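Local coordinates for acyl-[acyl-carrier-protein]--UDP-N-acetylglucosamine O-acyltransferase (Helicobacter pylori, PDB 1J2Z) that catalyses the transfer of a (3R)-hydroxyacyl chain from acyl carrier protein to UDP-N-acetylglucosamine, the first step of lipid A biosynthesis, at residues Ile58-Val63 with Ile88-Met93; Ile141-Tyr146 with Val159-Gly164. All blocks are in the same frame, centred on the assembly; numbering follows the deposited sequence.

Contact 1 of 2, residues Ile58-Val63 with Ile88-Met93; sequences IFPFAV and IREFCM
The ring of Phe-59 lies under the guanidinium of Arg-89, the two planes only 8° apart. Arg-89 CZ sits 3.7 Å from the centroid of the Phe-59 ring, a cation-pi stack over the face, and CD adds a CH-pi contact to the same ring. The Arg-89 side chain starts away from the 58-63 segment and folds back over it through bends at chi2 and chi3 (both near -57°). Glu-90 fixes the rotation of the guanidinium by a side-on salt bridge: NE of Arg-89 reaches Glu-90 OE2 at 2.8 Å, and NH2 of Arg-89 reaches Glu-90 OE1 at 2.9 Å. Both groups of this buried pair also bond across the subunit interface: Glu-90 OE1 hydrogen-bonds Thr-66 OG1 of the second subunit, and Arg-89 NH2 hydrogen-bonds O of Gln-67 of that subunit. In the same chain, His-41 stacks on Phe-59. Further round the turn, Phe-61 and Phe-91 run side by side with planes at 18° but slid apart, so Phe-61 CD1 meets Phe-91 CE2 at 3.6 Å with little ring overlap. Phe-61 also packs edge-to-face on Phe-61 of each neighbouring subunit. Two straight backbone bonds bracket the turns, Phe-59 N to Ile-88 O and Val-63 N to Cys-92 O, both 2.8 Å. Between them the peptides approach through CA-H...O contacts such as Glu-90 CA to Pro-60 O. Ile-58 and Ile-88 point the same way, CG1 of Ile-58 against CB of Ile-88, and Val-63 lies beside Met-93, whose side chain is near the substrate-binding Gln-69. Matching type II turns, Phe-59 to Ala-62 and Arg-89 to Cys-92, stacked between parallel strands, are the corners of a left-handed beta-helix of the hexapeptide-repeat family.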
loop_
_atom_site.group_PDB
_atom_site.type_symbol
_atom_site.label_atom_id
_atom_site.label_comp_id
_atom_site.label_asym_id
_atom_site.label_seq_id
_atom_site.Cartn_x
_atom_site.Cartn_y
_atom_site.Cartn_z
ATOM N N ILE A 58 13.261 -0.622 -15.624
ATOM C CA ILE A 58 12.710 -0.061 -14.398
ATOM C C ILE A 58 11.818 1.136 -14.712
ATOM O O ILE A 58 12.240 2.073 -15.391
ATOM C CB ILE A 58 13.853 0.367 -13.464
ATOM C CG1 ILE A 58 14.771 -0.838 -13.218
ATOM C CG2 ILE A 58 13.289 0.924 -12.159
ATOM C CD1 ILE A 58 16.035 -0.518 -12.459
ATOM N N PHE A 59 10.590 1.101 -14.200
ATOM C CA PHE A 59 9.612 2.156 -14.450
ATOM C C PHE A 59 9.705 3.391 -13.544
ATOM O O PHE A 59 10.380 3.374 -12.517
ATOM C CB PHE A 59 8.210 1.542 -14.424
ATOM C CG PHE A 59 7.913 0.692 -15.634
ATOM C CD1 PHE A 59 8.562 -0.528 -15.822
ATOM C CD2 PHE A 59 7.014 1.127 -16.604
ATOM C CE1 PHE A 59 8.322 -1.306 -16.961
ATOM C CE2 PHE A 59 6.760 0.362 -17.749
ATOM C CZ PHE A 59 7.415 -0.858 -17.930
ATOM N N PRO A 60 9.007 4.482 -13.917
ATOM C CA PRO A 60 9.010 5.741 -13.164
ATOM C C PRO A 60 8.832 5.703 -11.656
ATOM O O PRO A 60 8.021 4.955 -11.120
ATOM C CB PRO A 60 7.900 6.551 -13.839
ATOM C CG PRO A 60 7.940 6.063 -15.252
ATOM C CD PRO A 60 8.081 4.571 -15.063
ATOM N N PHE A 61 9.614 6.541 -10.986
ATOM C CA PHE A 61 9.562 6.703 -9.544
ATOM C C PHE A 61 9.945 5.503 -8.693
ATOM O O PHE A 61 9.549 5.410 -7.531
ATOM C CB PHE A 61 8.174 7.214 -9.154
ATOM C CG PHE A 61 7.765 8.466 -9.900
ATOM C CD1 PHE A 61 6.481 8.597 -10.418
ATOM C CD2 PHE A 61 8.671 9.508 -10.089
ATOM C CE1 PHE A 61 6.103 9.750 -11.114
ATOM C CE2 PHE A 61 8.305 10.665 -10.783
ATOM C CZ PHE A 61 7.021 10.785 -11.297
ATOM N N ALA A 62 10.707 4.576 -9.263
ATOM C CA ALA A 62 11.170 3.439 -8.480
ATOM C C ALA A 62 12.413 3.948 -7.749
ATOM O O ALA A 62 13.124 4.813 -8.263
ATOM C CB ALA A 62 11.542 2.278 -9.390
ATOM N N VAL A 63 12.669 3.433 -6.554
ATOM C CA VAL A 63 13.841 3.856 -5.801
ATOM C C VAL A 63 14.646 2.625 -5.427
ATOM O O VAL A 63 14.160 1.754 -4.703
ATOM C CB VAL A 63 13.441 4.612 -4.517
ATOM C CG1 VAL A 63 14.676 4.976 -3.707
ATOM C CG2 VAL A 63 12.673 5.871 -4.888
ATOM N N ILE A 88 10.797 -4.037 -13.196
ATOM C CA ILE A 88 10.553 -3.436 -11.892
ATOM C C ILE A 88 9.650 -2.236 -12.112
ATOM O O ILE A 88 10.053 -1.240 -12.712
ATOM C CB ILE A 88 11.882 -3.022 -11.221
ATOM C CG1 ILE A 88 12.738 -4.275 -10.988
ATOM C CG2 ILE A 88 11.606 -2.303 -9.905
ATOM C CD1 ILE A 88 14.115 -4.004 -10.409
ATOM N N ARG A 89 8.421 -2.344 -11.618
ATOM C CA ARG A 89 7.427 -1.301 -11.812
ATOM C C ARG A 89 7.503 -0.070 -10.916
ATOM O O ARG A 89 8.352 0.037 -10.030
ATOM C CB ARG A 89 6.027 -1.918 -11.736
ATOM C CG ARG A 89 5.781 -2.981 -12.807
ATOM C CD ARG A 89 6.001 -2.430 -14.225
ATOM N NE ARG A 89 5.168 -1.262 -14.518
ATOM C CZ ARG A 89 4.330 -1.171 -15.551
ATOM N NH1 ARG A 89 4.199 -2.182 -16.397
ATOM N NH2 ARG A 89 3.637 -0.056 -15.755
ATOM N N GLU A 90 6.587 0.856 -11.181
ATOM C CA GLU A 90 6.485 2.130 -10.477
ATOM C C GLU A 90 6.387 2.066 -8.952
ATOM O O GLU A 90 5.687 1.225 -8.393
ATOM C CB GLU A 90 5.270 2.905 -10.997
ATOM C CG GLU A 90 5.304 3.259 -12.479
ATOM C CD GLU A 90 4.842 2.133 -13.392
ATOM O OE1 GLU A 90 4.600 2.422 -14.578
ATOM O OE2 GLU A 90 4.721 0.970 -12.944
ATOM N N PHE A 91 7.091 2.980 -8.294
ATOM C CA PHE A 91 7.078 3.104 -6.836
ATOM C C PHE A 91 7.699 1.971 -6.030
ATOM O O PHE A 91 7.470 1.877 -4.820
ATOM C CB PHE A 91 5.645 3.338 -6.352
ATOM C CG PHE A 91 4.904 4.374 -7.149
ATOM C CD1 PHE A 91 3.753 4.037 -7.856
ATOM C CD2 PHE A 91 5.369 5.682 -7.211
ATOM C CE1 PHE A 91 3.076 4.990 -8.615
ATOM C CE2 PHE A 91 4.700 6.644 -7.966
ATOM C CZ PHE A 91 3.550 6.297 -8.671
ATOM N N CYS A 92 8.463 1.099 -6.677
ATOM C CA CYS A 92 9.121 0.029 -5.931
ATOM C C CYS A 92 10.250 0.650 -5.126
ATOM O O CYS A 92 10.811 1.672 -5.519
ATOM C CB CYS A 92 9.699 -1.031 -6.866
ATOM S SG CYS A 92 8.479 -2.179 -7.492
ATOM N N MET A 93 10.577 0.041 -3.993
ATOM C CA MET A 93 11.645 0.556 -3.146
ATOM C C MET A 93 12.447 -0.652 -2.692
ATOM O O MET A 93 11.917 -1.541 -2.030
ATOM C CB MET A 93 11.046 1.296 -1.951
ATOM C CG MET A 93 11.983 2.293 -1.279
ATOM S SD MET A 93 13.030 1.544 -0.045
ATOM C CE MET A 93 12.002 1.706 1.430
#

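Contact 2 of 2, residues Ile141-Tyr146 with Val159-Gly164; sequences IEIGDY and VRIAKG
Ile-161 N donates to Glu-142 O at 2.7 Å, between neighbouring coils of the left-handed parallel beta-helix. With Glu-142 N to Val-159 O and Gly-144 N to Ile-161 O, this bond makes up the parallel pairing of strands 142-143 and 160-161. A fourth, Gly-164 N to Asp-145 O at 2.9 Å, continues the pairing into the turns that follow. The side chains of Glu-142 and Arg-160 join through a water, which donates to Glu-142 OE1 at 2.9 Å and accepts from Arg-160 NH1 at 3.0 Å. The carboxylate and guanidinium planes stand 86° apart, and Glu-142 OE1 lies instead against Arg-160 CD. The guanidinium has its firmer partners elsewhere, a salt bridge from NE to Asp-176 and a bond from NH2 to the Phe-247 carbonyl, with the Phe-247 ring in cation-pi contact; residues of the following coil and of helix 239-250 thus meet the arginine. On the face opposite Glu-142 and Arg-160, Ile-143 and Ile-161 pack in register, CG1 of Ile-143 4.3 Å from CD1 of Ile-161, and Leu-173 packs beyond Ile-161. Ile-141 touches the next coil through its CG2 branch, 3.4 Å from Val-159 O. Gly-144 CA faces the Ala-162-Lys-163 peptide, and a beta carbon there would collide with Lys-163 N. At the turn, Asp-145 OD1 accepts a hydrogen bond from Ser-127 N of the preceding coil, and the Tyr-146 ring stacks with His-128. Fully extended, with CG anti to the backbone N (chi1 174°), Lys-163 runs alongside Tyr-146; its CG lies 3.5 Å from Asp-145 O, and its CE comes within 4.2 Å of Tyr-146 CD1.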
loop_
_atom_site.group_PDB
_atom_site.type_symbol
_atom_site.label_atom_id
_atom_site.label_comp_id
_atom_site.label_asym_id
_atom_site.label_seq_id
_atom_site.Cartn_x
_atom_site.Cartn_y
_atom_site.Cartn_z
ATOM N N ILE A 141 14.831 -12.053 4.013
ATOM C CA ILE A 141 13.948 -13.050 3.417
ATOM C C ILE A 141 14.589 -13.741 2.212
ATOM O O ILE A 141 15.341 -13.125 1.458
ATOM C CB ILE A 141 12.613 -12.396 2.998
ATOM C CG1 ILE A 141 11.821 -12.021 4.259
ATOM C CG2 ILE A 141 11.812 -13.336 2.104
ATOM C CD1 ILE A 141 10.652 -11.083 4.002
ATOM N N GLU A 142 14.300 -15.030 2.054
ATOM C CA GLU A 142 14.826 -15.813 0.944
ATOM C C GLU A 142 13.667 -16.361 0.127
ATOM O O GLU A 142 12.784 -17.032 0.654
ATOM C CB GLU A 142 15.690 -16.966 1.461
ATOM C CG GLU A 142 17.018 -16.533 2.066
ATOM C CD GLU A 142 17.739 -17.672 2.773
ATOM O OE1 GLU A 142 17.494 -18.843 2.420
ATOM O OE2 GLU A 142 18.558 -17.394 3.673
ATOM N N ILE A 143 13.677 -16.069 -1.166
ATOM C CA ILE A 143 12.625 -16.517 -2.071
ATOM C C ILE A 143 13.247 -17.309 -3.220
ATOM O O ILE A 143 14.119 -16.803 -3.924
ATOM C CB ILE A 143 11.849 -15.299 -2.624
ATOM C CG1 ILE A 143 11.129 -14.593 -1.469
ATOM C CG2 ILE A 143 10.861 -15.735 -3.702
ATOM C CD1 ILE A 143 10.405 -13.326 -1.863
ATOM N N GLY A 144 12.792 -18.546 -3.402
ATOM C CA GLY A 144 13.329 -19.394 -4.456
ATOM C C GLY A 144 12.827 -19.045 -5.843
ATOM O O GLY A 144 12.137 -18.040 -6.025
ATOM N N ASP A 145 13.179 -19.864 -6.830
ATOM C CA ASP A 145 12.744 -19.615 -8.201
ATOM C C ASP A 145 11.272 -19.964 -8.382
ATOM O O ASP A 145 10.706 -20.749 -7.618
ATOM C CB ASP A 145 13.573 -20.432 -9.200
ATOM C CG ASP A 145 15.052 -20.104 -9.145
ATOM O OD1 ASP A 145 15.408 -18.963 -8.774
ATOM O OD2 ASP A 145 15.864 -20.990 -9.488
ATOM N N TYR A 146 10.658 -19.371 -9.398
ATOM C CA TYR A 146 9.255 -19.621 -9.720
ATOM C C TYR A 146 8.279 -19.432 -8.565
ATOM O O TYR A 146 7.394 -20.261 -8.347
ATOM C CB TYR A 146 9.085 -21.034 -10.290
ATOM C CG TYR A 146 9.943 -21.301 -11.502
ATOM C CD1 TYR A 146 11.232 -21.809 -11.365
ATOM C CD2 TYR A 146 9.482 -21.005 -12.784
ATOM C CE1 TYR A 146 12.046 -22.016 -12.477
ATOM C CE2 TYR A 146 10.289 -21.208 -13.902
ATOM C CZ TYR A 146 11.570 -21.713 -13.739
ATOM O OH TYR A 146 12.377 -21.907 -14.837
ATOM N N VAL A 159 11.852 -15.115 6.895
ATOM C CA VAL A 159 11.023 -16.154 6.301
ATOM C C VAL A 159 11.679 -16.655 5.021
ATOM O O VAL A 159 12.320 -15.888 4.299
ATOM C CB VAL A 159 9.607 -15.636 5.970
ATOM C CG1 VAL A 159 8.902 -16.601 5.014
ATOM C CG2 VAL A 159 8.799 -15.500 7.252
ATOM N N ARG A 160 11.534 -17.947 4.745
ATOM C CA ARG A 160 12.105 -18.519 3.534
ATOM C C ARG A 160 11.016 -19.214 2.731
ATOM O O ARG A 160 10.270 -20.028 3.266
ATOM C CB ARG A 160 13.204 -19.527 3.875
ATOM C CG ARG A 160 14.391 -18.956 4.650
ATOM C CD ARG A 160 15.401 -20.061 4.934
ATOM N NE ARG A 160 14.730 -21.232 5.488
ATOM C CZ ARG A 160 15.075 -22.488 5.227
ATOM N NH1 ARG A 160 16.093 -22.746 4.416
ATOM N NH2 ARG A 160 14.388 -23.487 5.764
ATOM N N ILE A 161 10.916 -18.877 1.452
ATOM C CA ILE A 161 9.926 -19.493 0.577
ATOM C C ILE A 161 10.707 -20.262 -0.479
ATOM O O ILE A 161 11.494 -19.679 -1.230
ATOM C CB ILE A 161 9.040 -18.431 -0.100
ATOM C CG1 ILE A 161 8.325 -17.608 0.972
ATOM C CG2 ILE A 161 8.022 -19.102 -1.019
ATOM C CD1 ILE A 161 7.665 -16.353 0.430
ATOM N N ALA A 162 10.496 -21.573 -0.528
ATOM C CA ALA A 162 11.209 -22.419 -1.475
ATOM C C ALA A 162 10.680 -22.298 -2.895
ATOM O O ALA A 162 9.697 -21.603 -3.154
ATOM C CB ALA A 162 11.156 -23.879 -1.011
ATOM N N LYS A 163 11.353 -22.989 -3.806
ATOM C CA LYS A 163 11.011 -22.998 -5.222
ATOM C C LYS A 163 9.576 -23.416 -5.533
ATOM O O LYS A 163 8.995 -24.250 -4.845
ATOM C CB LYS A 163 11.973 -23.932 -5.963
ATOM C CG LYS A 163 11.652 -24.153 -7.435
ATOM C CD LYS A 163 12.568 -25.233 -8.016
ATOM C CE LYS A 163 12.379 -25.390 -9.515
ATOM N NZ LYS A 163 13.253 -26.472 -10.060
ATOM N N GLY A 164 9.021 -22.813 -6.578
ATOM C CA GLY A 164 7.681 -23.136 -7.034
ATOM C C GLY A 164 6.493 -22.888 -6.130
ATOM O O GLY A 164 5.445 -23.504 -6.323
HETATM O O HOH W 1 18.513 -21.063 3.895
#

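From the N terminus, contact 1 comes first: leaving 58-63, the chain makes one enlarged coil, including strand 79-82, and returns to lay 88-93 beside 58-63. Contact 2 opens only at 141-146, after further coils, and closes at 159-164 with a shorter excursion through strands 148-149 and 154-155. The two loops therefore follow in series, neither nested nor crossed, with contact centres about 22 Å apart. They lie on different parts of the prism: contact 1 joins the corner between two sheets and faces the other subunits, whereas contact 2 joins strands 142-143 and 160-161, the last two of their sheet, and the turns after them, near the C-terminal helices.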